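Local coordinates for Alpha/beta hydrolase fold protein (Ochrobactrum, PDB 4G9E) that probably hydrolyses the lactone ring of N-acyl homoserine lactones, and binds the ring-opened product N-butanoyl-L-homoserine in its pocket, at residues 120-125 and 210-215. Residues are numbered along the deposited sequence; the frame is centred on the assembly and turned at random.
Sequences GLMITG and PIAVVN
L121, M122 and I123 pair in parallel with I211, A212 and V213, the axes of strands 120-124 and 211-215 coming within 4.6 Å at 19°. Backbone bonds pass back and forth: L121 N to P210 O, A212 N to L121 O, I123 N to A212 O, and V214 N to I123 O, the last the longest at 3.2 Å. Proline, which has no N-H, suits the first position, because the bond there uses its carbonyl.

M122, its CG anti to the backbone N, bends at the sulfur and lays CE against CB of A212 at 3.7 Å and CG2 of V214 at 3.9 Å. Alanine's small side chain leaves room for that flexible thioether, and F265 of helix 255-270 covers both M122 and A212. The opposite face carries L121, I123, I211 and V213; here the beta-branched I123 and V213 lie side by side, CG1 of I123 4.0 Å from CG2 of V213.

Past the last pair, side chains take over from the backbone. T124 OG1, anti to its carbonyl carbon (chi1 -70°), donates to V214 O over 2.8 Å, in the place where a strand N-H would otherwise bind. A valine here would keep the beta-branched shape but would probably leave V214 O without this hydroxyl donor. N215 OD1 accepts the N-H of G125 at 2.8 Å, while its ND2 donates to a water that bonds weakly to I123 O. G125, at a positive phi of 78° that favours glycine, turns the chain and offers its carbonyl to S102 OG.

These are neighbouring parallel strands in the central sheet of an alpha/beta hydrolase, ending beside the probable nucleophile elbow, where G125 lies close to the bound N-butanoyl-L-homoserine.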
loop_
_atom_site.group_PDB
_atom_site.type_symbol
_atom_site.label_atom_id
_atom_site.label_comp_id
_atom_site.label_asym_id
_atom_site.label_seq_id
_atom_site.Cartn_x
_atom_site.Cartn_y
_atom_site.Cartn_z
ATOM N N GLY A 120 10.556 5.940 -6.979
ATOM C CA GLY A 120 10.067 6.686 -5.839
ATOM C C GLY A 120 9.067 5.817 -5.108
ATOM O O GLY A 120 8.542 4.868 -5.691
ATOM N N LEU A 121 8.801 6.154 -3.850
ATOM C CA LEU A 121 7.804 5.456 -3.043
ATOM C C LEU A 121 6.913 6.483 -2.377
ATOM O O LEU A 121 7.423 7.367 -1.686
ATOM C CB LEU A 121 8.503 4.630 -1.960
ATOM C CG LEU A 121 7.605 3.989 -0.900
ATOM C CD1 LEU A 121 6.703 2.950 -1.524
ATOM C CD2 LEU A 121 8.461 3.353 0.190
ATOM N N MET A 122 5.600 6.375 -2.583
ATOM C CA MET A 122 4.639 7.186 -1.833
ATOM C C MET A 122 3.897 6.271 -0.870
ATOM O O MET A 122 3.424 5.209 -1.276
ATOM C CB MET A 122 3.640 7.887 -2.764
ATOM C CG MET A 122 2.581 8.689 -1.994
ATOM S SD MET A 122 1.401 9.566 -3.034
ATOM C CE MET A 122 2.444 10.904 -3.609
ATOM N N ILE A 123 3.814 6.690 0.389
ATOM C CA ILE A 123 3.119 5.918 1.415
ATOM C C ILE A 123 1.991 6.729 2.039
ATOM O O ILE A 123 2.169 7.898 2.425
ATOM C CB ILE A 123 4.094 5.377 2.489
ATOM C CG1 ILE A 123 4.878 6.506 3.171
ATOM C CG2 ILE A 123 5.044 4.352 1.866
ATOM C CD1 ILE A 123 5.744 6.039 4.346
ATOM N N THR A 124 0.826 6.092 2.112
ATOM C CA THR A 124 -0.391 6.697 2.622
ATOM C C THR A 124 -1.002 5.727 3.615
ATOM O O THR A 124 -1.199 4.552 3.301
ATOM C CB THR A 124 -1.382 6.943 1.469
ATOM O OG1 THR A 124 -0.878 7.990 0.630
ATOM C CG2 THR A 124 -2.777 7.308 1.981
ATOM N N GLY A 125 -1.294 6.207 4.818
ATOM C CA GLY A 125 -1.836 5.346 5.854
ATOM C C GLY A 125 -0.788 4.472 6.520
ATOM O O GLY A 125 -1.129 3.461 7.122
ATOM N N PRO A 210 13.355 9.140 -3.533
ATOM C CA PRO A 210 12.319 10.018 -2.990
ATOM C C PRO A 210 11.219 9.211 -2.315
ATOM O O PRO A 210 10.689 8.266 -2.905
ATOM C CB PRO A 210 11.759 10.716 -4.237
ATOM C CG PRO A 210 12.818 10.572 -5.276
ATOM C CD PRO A 210 13.464 9.250 -4.996
ATOM N N ILE A 211 10.874 9.608 -1.097
ATOM C CA ILE A 211 9.726 9.040 -0.410
ATOM C C ILE A 211 8.728 10.157 -0.141
ATOM O O ILE A 211 9.063 11.166 0.479
ATOM C CB ILE A 211 10.111 8.317 0.906
ATOM C CG1 ILE A 211 11.016 7.120 0.594
ATOM C CG2 ILE A 211 8.844 7.869 1.621
ATOM C CD1 ILE A 211 11.554 6.391 1.824
ATOM N N ALA A 212 7.509 9.968 -0.637
ATOM C CA ALA A 212 6.423 10.910 -0.422
ATOM C C ALA A 212 5.487 10.356 0.628
ATOM O O ALA A 212 5.224 9.150 0.671
ATOM C CB ALA A 212 5.661 11.138 -1.718
ATOM N N VAL A 213 4.967 11.247 1.461
ATOM C CA VAL A 213 4.078 10.862 2.544
ATOM C C VAL A 213 2.824 11.721 2.429
ATOM O O VAL A 213 2.904 12.951 2.495
ATOM C CB VAL A 213 4.742 11.084 3.916
ATOM C CG1 VAL A 213 3.790 10.713 5.045
ATOM C CG2 VAL A 213 6.036 10.288 4.024
ATOM N N VAL A 214 1.677 11.077 2.226
ATOM C CA VAL A 214 0.407 11.780 2.029
ATOM C C VAL A 214 -0.666 11.069 2.846
ATOM O O VAL A 214 -0.868 9.859 2.690
ATOM C CB VAL A 214 -0.013 11.769 0.545
ATOM C CG1 VAL A 214 -1.371 12.431 0.365
ATOM C CG2 VAL A 214 1.043 12.450 -0.331
ATOM N N ASN A 215 -1.344 11.807 3.721
ATOM C CA ASN A 215 -2.369 11.221 4.587
ATOM C C ASN A 215 -3.596 12.096 4.687
ATOM O O ASN A 215 -3.522 13.311 4.508
ATOM C CB ASN A 215 -1.838 11.000 6.000
ATOM C CG ASN A 215 -0.948 9.796 6.080
ATOM O OD1 ASN A 215 -1.429 8.666 6.059
ATOM N ND2 ASN A 215 0.354 10.019 6.141
HETATM O O HOH W 1 1.776 7.415 5.355
#